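SsDNA binding protein (Aeropyrum pernix, PDB 4PSN) binds single-stranded DNA, probably entrapping it in a tunnel system formed between its subunits. Local coordinates at residues Asn51-Glu56 with Phe85-Leu90; Glu56-Lys61 with Asp68-Gln73; Ile74-Glu77 with Gln82-Phe85; Arg163-Val166 with Leu172-Lys175. All blocks are in the same frame, centred on the assembly; numbering follows the deposited sequence. Where two conformers were deposited one is given.

How the contacts relate
Contacts 1, 2 and 3 gather in one part of the chain, built from helix 40-61 and the antiparallel sheet of strands 6-13, 69-78 and 83-97. Contacts 1 and 2 pack successive turns of that helix on the sheet, their centres about 10 Å apart, and share Glu56. Contact 3 pairs strands 69-78 and 83-97 and shares Phe85 with contact 1, whose centre is again about 10 Å away. Along the chain contact 2 closes first, then contact 3, both within the span bridged by contact 1. Contact 4 comes later, a hairpin in the C-terminal six-stranded sheet, about 41 to 46 Å from the others between centres, so the chain holds two separate folded parts.

Contact 1 of 4, residues Asn51-Glu56 with Phe85-Leu90; sequences NRVLFE and FDFSTL
Val53 and Leu54, neighbours on helix 40-61, make the two apolar contacts with Phe87 and Leu90. CG1 of Val53 lies 4.1 Å from CE1 of Phe87, approaching the ring aslant. That methyl is the branch anti to the backbone N (chi1 162°), while CG2 occupies the position beside the N. One step along, Leu54 CD2 stands 4.4 Å from Leu90 CD1, a loose methyl-to-methyl contact. Apolar branched and aromatic residues suit these buried places, where the segments meet by van der Waals contact alone and no hydrogen bond links them.

The polar bonds run within each segment. Asp86 OD1 accepts from Ser88 N, closing an Asx turn, and from Ser88 OG at 2.7 Å; both donors come from the same face of the carboxylate. Asp86 O is likewise gripped twice, by Thr89 N and by Thr89 OG1 at 2.7 Å, the hydroxyl lying in the carbonyl plane. On the helix, Arg52 NH2 makes a salt bridge with Glu56 OE2 (3.0 Å), and Tyr143 of the second subunit bonds to both residues.

Two overlapping type I turns, Asp86-Thr89 and Phe87-Leu90, thus turn a corner in strand 83-97 and present Phe87 and Leu90 to the helix: the packing of a helix on one face of an antiparallel sheet.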
loop_
_atom_site.group_PDB
_atom_site.type_symbol
_atom_site.label_atom_id
_atom_site.label_comp_id
_atom_site.label_asym_id
_atom_site.label_seq_id
_atom_site.Cartn_x
_atom_site.Cartn_y
_atom_site.Cartn_z
ATOM N N ASN C 51 -21.466 1.834 -4.111
ATOM C CA ASN C 51 -20.967 3.156 -4.458
ATOM C C ASN C 51 -22.106 4.147 -4.650
ATOM O O ASN C 51 -21.986 5.318 -4.292
ATOM C CB ASN C 51 -20.067 3.094 -5.687
ATOM C CG ASN C 51 -18.660 2.637 -5.336
ATOM O OD1 ASN C 51 -18.211 2.837 -4.208
ATOM N ND2 ASN C 51 -17.965 2.021 -6.288
ATOM N N ARG C 52 -23.219 3.660 -5.191
ATOM C CA ARG C 52 -24.377 4.517 -5.448
ATOM C C ARG C 52 -24.899 5.063 -4.131
ATOM O O ARG C 52 -25.181 6.263 -3.992
ATOM C CB ARG C 52 -25.463 3.725 -6.181
ATOM C CG ARG C 52 -26.644 4.555 -6.670
ATOM C CD ARG C 52 -27.721 4.683 -5.628
ATOM N NE ARG C 52 -28.862 5.443 -6.141
ATOM C CZ ARG C 52 -28.944 6.771 -6.121
ATOM N NH1 ARG C 52 -30.019 7.381 -6.615
ATOM N NH2 ARG C 52 -27.951 7.490 -5.601
ATOM N N VAL C 53 -25.012 4.173 -3.153
ATOM C CA VAL C 53 -25.469 4.543 -1.824
ATOM C C VAL C 53 -24.497 5.488 -1.129
ATOM O O VAL C 53 -24.907 6.473 -0.503
ATOM C CB VAL C 53 -25.656 3.288 -0.976
ATOM C CG1 VAL C 53 -25.694 3.636 0.491
ATOM C CG2 VAL C 53 -26.921 2.556 -1.422
ATOM N N LEU C 54 -23.206 5.187 -1.237
ATOM C CA LEU C 54 -22.180 6.017 -0.628
ATOM C C LEU C 54 -22.182 7.405 -1.241
ATOM O O LEU C 54 -21.888 8.394 -0.569
ATOM C CB LEU C 54 -20.804 5.369 -0.786
ATOM C CG LEU C 54 -20.619 4.108 0.065
ATOM C CD1 LEU C 54 -19.260 3.472 -0.218
ATOM C CD2 LEU C 54 -20.755 4.449 1.551
ATOM N N PHE C 55 -22.517 7.496 -2.522
ATOM C CA PHE C 55 -22.558 8.804 -3.143
ATOM C C PHE C 55 -23.558 9.711 -2.406
ATOM O O PHE C 55 -23.265 10.865 -2.112
ATOM C CB PHE C 55 -22.912 8.708 -4.630
ATOM C CG PHE C 55 -23.037 10.049 -5.300
ATOM C CD1 PHE C 55 -21.935 10.660 -5.858
ATOM C CD2 PHE C 55 -24.251 10.706 -5.344
ATOM C CE1 PHE C 55 -22.050 11.898 -6.468
ATOM C CE2 PHE C 55 -24.366 11.941 -5.947
ATOM C CZ PHE C 55 -23.265 12.535 -6.506
ATOM N N GLU C 56 -24.730 9.184 -2.091
ATOM C CA GLU C 56 -25.746 9.989 -1.417
ATOM C C GLU C 56 -25.308 10.378 -0.003
ATOM O O GLU C 56 -25.536 11.507 0.447
ATOM C CB GLU C 56 -27.081 9.247 -1.361
ATOM C CG GLU C 56 -27.694 9.032 -2.718
ATOM C CD GLU C 56 -27.915 10.343 -3.470
ATOM O OE1 GLU C 56 -28.226 11.365 -2.818
ATOM O OE2 GLU C 56 -27.765 10.350 -4.711
ATOM N N PHE C 85 -24.525 -6.768 1.740
ATOM C CA PHE C 85 -23.885 -5.865 2.690
ATOM C C PHE C 85 -24.728 -5.712 3.951
ATOM O O PHE C 85 -25.954 -5.709 3.884
ATOM C CB PHE C 85 -23.654 -4.487 2.059
ATOM C CG PHE C 85 -22.673 -4.496 0.936
ATOM C CD1 PHE C 85 -21.318 -4.628 1.185
ATOM C CD2 PHE C 85 -23.099 -4.362 -0.377
ATOM C CE1 PHE C 85 -20.405 -4.642 0.153
ATOM C CE2 PHE C 85 -22.196 -4.374 -1.420
ATOM C CZ PHE C 85 -20.845 -4.514 -1.162
ATOM N N ASP C 86 -24.073 -5.597 5.105
ATOM C CA ASP C 86 -24.792 -5.330 6.340
ATOM C C ASP C 86 -24.662 -3.864 6.695
ATOM O O ASP C 86 -23.653 -3.439 7.248
ATOM C CB ASP C 86 -24.279 -6.186 7.496
ATOM C CG ASP C 86 -25.121 -6.012 8.758
ATOM O OD1 ASP C 86 -25.835 -4.991 8.861
ATOM O OD2 ASP C 86 -25.068 -6.891 9.647
ATOM N N PHE C 87 -25.688 -3.081 6.396
ATOM C CA PHE C 87 -25.543 -1.645 6.570
ATOM C C PHE C 87 -25.520 -1.188 8.024
ATOM O O PHE C 87 -25.122 -0.064 8.304
ATOM C CB PHE C 87 -26.544 -0.871 5.720
ATOM C CG PHE C 87 -26.218 -0.889 4.249
ATOM C CD1 PHE C 87 -25.331 0.025 3.715
ATOM C CD2 PHE C 87 -26.790 -1.827 3.406
ATOM C CE1 PHE C 87 -25.023 0.012 2.352
ATOM C CE2 PHE C 87 -26.492 -1.846 2.050
ATOM C CZ PHE C 87 -25.606 -0.926 1.522
ATOM N N SER C 88 -25.900 -2.068 8.946
ATOM C CA SER C 88 -25.755 -1.774 10.372
ATOM C C SER C 88 -24.279 -1.770 10.794
ATOM O O SER C 88 -23.945 -1.373 11.911
ATOM C CB SER C 88 -26.548 -2.764 11.237
ATOM O OG SER C 88 -25.877 -4.010 11.352
ATOM N N THR C 89 -23.391 -2.203 9.903
ATOM C CA THR C 89 -21.965 -2.191 10.226
ATOM C C THR C 89 -21.227 -1.114 9.456
ATOM O O THR C 89 -20.001 -1.036 9.496
ATOM C CB THR C 89 -21.302 -3.533 9.911
ATOM O OG1 THR C 89 -21.314 -3.737 8.494
ATOM C CG2 THR C 89 -22.053 -4.674 10.610
ATOM N N LEU C 90 -21.972 -0.285 8.742
ATOM C CA LEU C 90 -21.349 0.761 7.953
ATOM C C LEU C 90 -20.723 1.792 8.883
ATOM O O LEU C 90 -21.369 2.282 9.803
ATOM C CB LEU C 90 -22.373 1.430 7.031
ATOM C CG LEU C 90 -21.836 2.657 6.297
ATOM C CD1 LEU C 90 -20.715 2.267 5.349
ATOM C CD2 LEU C 90 -22.966 3.374 5.551
#

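Contact 2 of 4, residues Glu56-Lys61 with Asp68-Gln73; sequences ELLVNK and DVVRIQ
Leu58 is the one residue of the helix segment that touches the strand, and its two methyls divide the work. CD1 meets CD1 of Ile72 tip to tip at 3.8 Å, whereas CD2 approaches CG1 of Val70 at 4.0 Å, the two side chains crossing at a slant. The fork of a leucine suits this place because it serves two strand residues at once. Its stem is set by CG standing anti to the carbonyl carbon (chi1 -71°), and the extended chi2 of 175° carries CD1 out toward the sheet.

Val70 and Ile72 are two apart in strand 69-78, so both project from the same face of the antiparallel sheet, the one on which helix 40-61 packs; this is the layered helix-on-sheet architecture of the N-terminal part of the protein. A beta-branched valine and isoleucine suit an extended strand and present methyls at different depths. Ile72 reaches farther, through CG1 and CD1, while Val70 offers a short branch close to its backbone.

Leu58 sits where the helix winds more widely, with a pi-type turn over 56-61 in which Lys61 N makes weak bonds to the carbonyl oxygens of Glu56 and Leu57. Alongside, Val70 also packs on Val12 and Leu94, residues of the two strands that flank its own.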
loop_
_atom_site.group_PDB
_atom_site.type_symbol
_atom_site.label_atom_id
_atom_site.label_comp_id
_atom_site.label_asym_id
_atom_site.label_seq_id
_atom_site.Cartn_x
_atom_site.Cartn_y
_atom_site.Cartn_z
ATOM N N GLU C 56 -24.730 9.184 -2.091
ATOM C CA GLU C 56 -25.746 9.989 -1.417
ATOM C C GLU C 56 -25.308 10.378 -0.003
ATOM O O GLU C 56 -25.536 11.507 0.447
ATOM C CB GLU C 56 -27.081 9.247 -1.361
ATOM C CG GLU C 56 -27.694 9.032 -2.718
ATOM C CD GLU C 56 -27.915 10.343 -3.470
ATOM O OE1 GLU C 56 -28.226 11.365 -2.818
ATOM O OE2 GLU C 56 -27.765 10.350 -4.711
ATOM N N LEU C 57 -24.681 9.443 0.695
ATOM C CA LEU C 57 -24.222 9.709 2.057
ATOM C C LEU C 57 -23.109 10.758 2.069
ATOM O O LEU C 57 -23.183 11.760 2.781
ATOM C CB LEU C 57 -23.747 8.413 2.713
ATOM C CG LEU C 57 -23.162 8.509 4.130
ATOM C CD1 LEU C 57 -24.164 9.149 5.070
ATOM C CD2 LEU C 57 -22.736 7.144 4.668
ATOM N N LEU C 58 -22.076 10.522 1.274
ATOM C CA LEU C 58 -20.872 11.342 1.336
ATOM C C LEU C 58 -21.089 12.735 0.791
ATOM O O LEU C 58 -20.744 13.725 1.431
ATOM C CB LEU C 58 -19.707 10.665 0.595
ATOM C CG LEU C 58 -19.153 9.436 1.312
ATOM C CD1 LEU C 58 -18.082 8.739 0.483
ATOM C CD2 LEU C 58 -18.599 9.835 2.676
ATOM N N VAL C 59 -21.656 12.799 -0.405
ATOM C CA VAL C 59 -21.771 14.050 -1.124
ATOM C C VAL C 59 -22.977 14.865 -0.667
ATOM O O VAL C 59 -22.878 16.082 -0.536
ATOM C CB VAL C 59 -21.823 13.811 -2.658
ATOM C CG1 VAL C 59 -21.924 15.119 -3.400
ATOM C CG2 VAL C 59 -20.579 13.031 -3.114
ATOM N N ASN C 60 -24.106 14.205 -0.403
ATOM C CA ASN C 60 -25.309 14.945 -0.038
ATOM C C ASN C 60 -25.599 15.061 1.460
ATOM O O ASN C 60 -26.096 16.097 1.917
ATOM C CB ASN C 60 -26.533 14.398 -0.771
ATOM C CG ASN C 60 -26.407 14.518 -2.278
ATOM O OD1 ASN C 60 -26.787 13.611 -3.018
ATOM N ND2 ASN C 60 -25.854 15.635 -2.738
ATOM N N LYS C 61 -25.295 14.015 2.224
ATOM C CA LYS C 61 -25.626 14.002 3.650
ATOM C C LYS C 61 -24.503 14.562 4.522
ATOM O O LYS C 61 -24.758 15.360 5.430
ATOM C CB LYS C 61 -25.951 12.586 4.111
ATOM C CG LYS C 61 -27.086 11.942 3.346
ATOM C CD LYS C 61 -28.397 12.262 4.015
ATOM C CE LYS C 61 -29.490 12.463 2.992
ATOM N NZ LYS C 61 -29.908 11.165 2.396
ATOM N N ASP C 68 -11.656 16.363 0.386
ATOM C CA ASP C 68 -11.565 15.918 1.765
ATOM C C ASP C 68 -11.066 14.465 1.781
ATOM O O ASP C 68 -10.866 13.859 0.726
ATOM C CB ASP C 68 -12.925 16.016 2.443
ATOM C CG ASP C 68 -13.348 17.445 2.707
ATOM O OD1 ASP C 68 -12.491 18.371 2.741
ATOM O OD2 ASP C 68 -14.559 17.625 2.914
ATOM N N VAL C 69 -10.844 13.919 2.970
ATOM C CA VAL C 69 -10.396 12.533 3.099
ATOM C C VAL C 69 -11.487 11.742 3.818
ATOM O O VAL C 69 -12.121 12.255 4.733
ATOM C CB VAL C 69 -9.080 12.455 3.878
ATOM C CG1 VAL C 69 -8.756 11.015 4.284
ATOM C CG2 VAL C 69 -7.941 13.057 3.054
ATOM N N VAL C 70 -11.732 10.512 3.382
ATOM C CA VAL C 70 -12.709 9.652 4.027
ATOM C C VAL C 70 -12.104 8.286 4.273
ATOM O O VAL C 70 -11.072 7.946 3.710
ATOM C CB VAL C 70 -13.952 9.451 3.151
ATOM C CG1 VAL C 70 -14.754 10.751 3.041
ATOM C CG2 VAL C 70 -13.541 8.934 1.768
ATOM N N ARG C 71 -12.755 7.498 5.110
ATOM C CA ARG C 71 -12.357 6.117 5.325
ATOM C C ARG C 71 -13.653 5.388 5.604
ATOM O O ARG C 71 -14.455 5.840 6.417
ATOM C CB ARG C 71 -11.403 5.993 6.521
ATOM C CG ARG C 71 -10.936 4.550 6.800
ATOM C CD ARG C 71 -9.622 4.526 7.592
ATOM N NE ARG C 71 -9.809 5.023 8.953
ATOM C CZ ARG C 71 -8.822 5.227 9.832
ATOM N NH1 ARG C 71 -9.109 5.684 11.041
ATOM N NH2 ARG C 71 -7.557 4.967 9.505
ATOM N N ILE C 72 -13.862 4.267 4.925
ATOM C CA ILE C 72 -15.154 3.595 4.949
ATOM C C ILE C 72 -14.958 2.123 5.193
ATOM O O ILE C 72 -13.998 1.531 4.722
ATOM C CB ILE C 72 -15.890 3.761 3.579
ATOM C CG1 ILE C 72 -16.061 5.244 3.257
ATOM C CG2 ILE C 72 -17.241 3.060 3.596
ATOM C CD1 ILE C 72 -16.571 5.517 1.883
ATOM N N GLN C 73 -15.864 1.534 5.953
ATOM C CA GLN C 73 -15.825 0.110 6.155
ATOM C C GLN C 73 -17.246 -0.378 6.316
ATOM O O GLN C 73 -18.108 0.333 6.849
ATOM C CB GLN C 73 -14.949 -0.263 7.360
ATOM C CG GLN C 73 -15.491 0.127 8.708
ATOM C CD GLN C 73 -14.737 -0.566 9.838
ATOM O OE1 GLN C 73 -13.545 -0.318 10.039
ATOM N NE2 GLN C 73 -15.426 -1.464 10.564
#

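Contact 3 of 4, residues Ile74-Glu77 with Gln82-Phe85; sequences IDYE and QIQF
Glu77 N donates to Gln84 O at 2.8 Å, the shorter of two bonds that join this pair in both directions. The return bond, from Gln84 N to Glu77 O, is 2.9 Å long, and both are nearly straight at 167°. Together they define an antiparallel hydrogen-bonded pair; beside it, Tyr76 and Phe85 form a non-hydrogen-bonded pair with CA atoms 4.3 Å apart.

On the face of Glu77 and Gln84, the two side chains run side by side in the same direction, their carboxylate and amide planes only 6° apart. Glu77 is extended, with CG anti to the backbone N (chi1 175°), and its charge is answered by a salt bridge to Arg79. Gln84 bends at chi2, and NE2 makes a weak bond back to Gln82 O. Long polar chains suit this partly exposed face. An alanine here has no amide to lie alongside Glu77, whose carboxylate is likely to be steadied then mainly by Arg79, and Gln82 O would lose its weak donor.

The other face is apolar. Phe85 CD1 lies 3.7 Å from Tyr76 CB, and Ile74 crosses Phe85 at about a right angle, with CD1 3.8 Å from Phe85 CB. Tyr76, though buried, has its hydroxyl bonded to Gln28. Helix 40-61 packs against this apolar face of the hairpin, Ala46 and Leu50 meeting Phe85, while strand 6-13 flanks strand 69-78 on its other edge.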
loop_
_atom_site.group_PDB
_atom_site.type_symbol
_atom_site.label_atom_id
_atom_site.label_comp_id
_atom_site.label_asym_id
_atom_site.label_seq_id
_atom_site.Cartn_x
_atom_site.Cartn_y
_atom_site.Cartn_z
ATOM N N ILE C 74 -17.504 -1.574 5.808
ATOM C CA ILE C 74 -18.814 -2.190 5.964
ATOM C C ILE C 74 -18.642 -3.693 5.838
ATOM O O ILE C 74 -17.846 -4.155 5.026
ATOM C CB ILE C 74 -19.787 -1.669 4.896
ATOM C CG1 ILE C 74 -21.192 -2.236 5.099
ATOM C CG2 ILE C 74 -19.256 -1.973 3.486
ATOM C CD1 ILE C 74 -22.202 -1.639 4.083
ATOM N N ASP C 75 -19.345 -4.453 6.666
ATOM C CA ASP C 75 -19.241 -5.906 6.610
ATOM C C ASP C 75 -20.110 -6.442 5.477
ATOM O O ASP C 75 -21.076 -5.791 5.060
ATOM C CB ASP C 75 -19.682 -6.547 7.936
ATOM C CG ASP C 75 -18.743 -6.220 9.109
ATOM O OD1 ASP C 75 -17.648 -5.650 8.901
ATOM O OD2 ASP C 75 -19.115 -6.557 10.254
ATOM N N TYR C 76 -19.775 -7.633 4.980
ATOM C CA TYR C 76 -20.612 -8.284 3.970
ATOM C C TYR C 76 -20.582 -9.796 4.080
ATOM O O TYR C 76 -19.641 -10.389 4.626
ATOM C CB TYR C 76 -20.239 -7.860 2.537
ATOM C CG TYR C 76 -18.856 -8.289 2.112
ATOM C CD1 TYR C 76 -18.645 -9.512 1.496
ATOM C CD2 TYR C 76 -17.758 -7.468 2.330
ATOM C CE1 TYR C 76 -17.378 -9.909 1.112
ATOM C CE2 TYR C 76 -16.487 -7.852 1.937
ATOM C CZ TYR C 76 -16.302 -9.078 1.334
ATOM O OH TYR C 76 -15.041 -9.466 0.953
ATOM N N GLU C 77 -21.631 -10.403 3.547
ATOM C CA GLU C 77 -21.824 -11.832 3.592
ATOM C C GLU C 77 -21.909 -12.340 2.163
ATOM O O GLU C 77 -22.660 -11.818 1.342
ATOM C CB GLU C 77 -23.116 -12.148 4.345
ATOM C CG GLU C 77 -23.520 -13.611 4.363
ATOM C CD GLU C 77 -24.779 -13.852 5.192
ATOM O OE1 GLU C 77 -25.625 -12.933 5.280
ATOM O OE2 GLU C 77 -24.915 -14.955 5.767
ATOM N N GLN C 82 -24.258 -15.127 -3.693
ATOM C CA GLN C 82 -24.913 -13.850 -3.456
ATOM C C GLN C 82 -24.178 -13.000 -2.414
ATOM O O GLN C 82 -23.845 -13.472 -1.323
ATOM C CB GLN C 82 -26.366 -14.077 -3.022
ATOM C CG GLN C 82 -27.208 -14.824 -4.051
ATOM C CD GLN C 82 -28.598 -15.144 -3.532
ATOM O OE1 GLN C 82 -28.847 -15.073 -2.330
ATOM N NE2 GLN C 82 -29.514 -15.490 -4.435
ATOM N N ILE C 83 -23.942 -11.742 -2.768
ATOM C CA ILE C 83 -23.288 -10.786 -1.892
ATOM C C ILE C 83 -24.335 -9.906 -1.217
ATOM O O ILE C 83 -25.166 -9.301 -1.892
ATOM C CB ILE C 83 -22.334 -9.884 -2.699
ATOM C CG1 ILE C 83 -21.345 -10.737 -3.490
ATOM C CG2 ILE C 83 -21.588 -8.934 -1.781
ATOM C CD1 ILE C 83 -20.549 -9.963 -4.522
ATOM N N GLN C 84 -24.300 -9.839 0.110
ATOM C CA GLN C 84 -25.175 -8.933 0.840
ATOM C C GLN C 84 -24.363 -8.085 1.814
ATOM O O GLN C 84 -23.601 -8.618 2.615
ATOM C CB GLN C 84 -26.244 -9.718 1.606
ATOM C CG GLN C 84 -26.971 -10.772 0.772
ATOM C CD GLN C 84 -27.098 -12.109 1.498
ATOM O OE1 GLN C 84 -28.025 -12.318 2.285
ATOM N NE2 GLN C 84 -26.154 -13.018 1.240
ATOM N N PHE C 85 -24.525 -6.768 1.740
ATOM C CA PHE C 85 -23.885 -5.865 2.690
ATOM C C PHE C 85 -24.728 -5.712 3.951
ATOM O O PHE C 85 -25.954 -5.709 3.884
ATOM C CB PHE C 85 -23.654 -4.487 2.059
ATOM C CG PHE C 85 -22.673 -4.496 0.936
ATOM C CD1 PHE C 85 -21.318 -4.628 1.185
ATOM C CD2 PHE C 85 -23.099 -4.362 -0.377
ATOM C CE1 PHE C 85 -20.405 -4.642 0.153
ATOM C CE2 PHE C 85 -22.196 -4.374 -1.420
ATOM C CZ PHE C 85 -20.845 -4.514 -1.162
#

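Contact 4 of 4, residues Arg163-Val166 with Leu172-Lys175; sequences RGAV and LLLK
Gly164, Ala165 and Val166 pair with Leu174, Leu173 and Leu172 in an almost exactly antiparallel run, the strand directions 176° apart. Gly164 and Leu174 exchange two backbone bonds, of which Leu174 N to Gly164 O is the shorter (2.8 Å). Val166 and Leu172 exchange two more, each 2.9 Å. Between these hydrogen-bonded pairs lies the non-hydrogen-bonded pair Ala165-Leu173, where Ala165 CA also approaches Leu172 O at 3.1 Å in a CA-H...O contact.

On one face, Val166 and Leu172 lie side by side and point the same way, with Val166 CG2 3.8 Å from Leu172 CB. That methyl sits between the backbone N and the carbonyl carbon, since CG1 takes the position anti to the carbonyl carbon (chi1 -61°). Phe198 of helix 186-198 packs on both residues and on Leu174, so bulky aliphatic groups suit this side. The opposite face carries Ala165 and Leu173, met by helix 206-218; a small alanine suits a place where that helix, through Val212 and Val213, comes down upon it. Lys175, at the end of the paired run and pointing away from strand 159-166, forms a salt bridge with Glu215 of the fourth subunit.

Such regular pairing is that of a beta hairpin, here inside the antiparallel sheet of the C-terminal domain, with helices packed on both faces.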
loop_
_atom_site.group_PDB
_atom_site.type_symbol
_atom_site.label_atom_id
_atom_site.label_comp_id
_atom_site.label_asym_id
_atom_site.label_seq_id
_atom_site.Cartn_x
_atom_site.Cartn_y
_atom_site.Cartn_z
ATOM N N ARG C 163 18.140 2.816 31.212
ATOM C CA ARG C 163 17.573 2.573 29.884
ATOM C C ARG C 163 16.154 3.103 29.837
ATOM O O ARG C 163 15.570 3.389 30.870
ATOM C CB ARG C 163 17.630 1.088 29.467
ATOM C CG ARG C 163 17.165 0.063 30.480
ATOM C CD ARG C 163 18.199 -0.075 31.594
ATOM N NE ARG C 163 18.100 -1.324 32.340
ATOM C CZ ARG C 163 18.107 -1.397 33.668
ATOM N NH1 ARG C 163 18.025 -2.578 34.268
ATOM N NH2 ARG C 163 18.194 -0.288 34.400
ATOM N N GLY C 164 15.600 3.253 28.649
ATOM C CA GLY C 164 14.270 3.822 28.569
ATOM C C GLY C 164 13.875 4.077 27.145
ATOM O O GLY C 164 14.582 3.679 26.227
ATOM N N ALA C 165 12.740 4.748 26.964
ATOM C CA ALA C 165 12.199 4.956 25.639
ATOM C C ALA C 165 11.215 6.118 25.689
ATOM O O ALA C 165 10.589 6.329 26.720
ATOM C CB ALA C 165 11.467 3.683 25.188
ATOM N N VAL C 166 11.082 6.852 24.578
ATOM C CA VAL C 166 9.995 7.829 24.412
ATOM C C VAL C 166 9.376 7.636 23.032
ATOM O O VAL C 166 10.015 7.114 22.109
ATOM C CB VAL C 166 10.488 9.297 24.556
ATOM C CG1 VAL C 166 11.081 9.554 25.965
ATOM C CG2 VAL C 166 11.511 9.616 23.498
ATOM N N LEU C 172 12.322 7.051 20.325
ATOM C CA LEU C 172 13.725 6.884 20.723
ATOM C C LEU C 172 13.891 5.830 21.797
ATOM O O LEU C 172 13.106 5.749 22.739
ATOM C CB LEU C 172 14.298 8.191 21.269
ATOM C CG LEU C 172 14.355 9.367 20.302
ATOM C CD1 LEU C 172 14.693 10.634 21.071
ATOM C CD2 LEU C 172 15.393 9.094 19.219
ATOM N N LEU C 173 14.926 5.014 21.641
ATOM C CA LEU C 173 15.243 3.985 22.606
ATOM C C LEU C 173 16.619 4.241 23.207
ATOM O O LEU C 173 17.616 4.297 22.495
ATOM C CB LEU C 173 15.206 2.610 21.941
ATOM C CG LEU C 173 14.073 1.690 22.382
ATOM C CD1 LEU C 173 12.744 2.391 22.271
ATOM C CD2 LEU C 173 14.079 0.407 21.555
ATOM N N LEU C 174 16.662 4.425 24.519
ATOM C CA LEU C 174 17.932 4.554 25.216
ATOM C C LEU C 174 18.352 3.154 25.658
ATOM O O LEU C 174 17.703 2.553 26.512
ATOM C CB LEU C 174 17.783 5.483 26.423
ATOM C CG LEU C 174 19.017 5.688 27.301
ATOM C CD1 LEU C 174 20.060 6.514 26.568
ATOM C CD2 LEU C 174 18.624 6.351 28.624
ATOM N N LYS C 175 19.412 2.633 25.042
ATOM C CA LYS C 175 19.975 1.319 25.367
ATOM C C LYS C 175 20.685 1.342 26.719
ATOM O O LYS C 175 21.086 2.406 27.189
ATOM C CB LYS C 175 21.003 0.908 24.311
ATOM C CG LYS C 175 20.562 1.133 22.879
ATOM C CD LYS C 175 19.553 0.088 22.458
ATOM C CE LYS C 175 19.347 0.111 20.960
ATOM N NZ LYS C 175 18.953 -1.231 20.467
#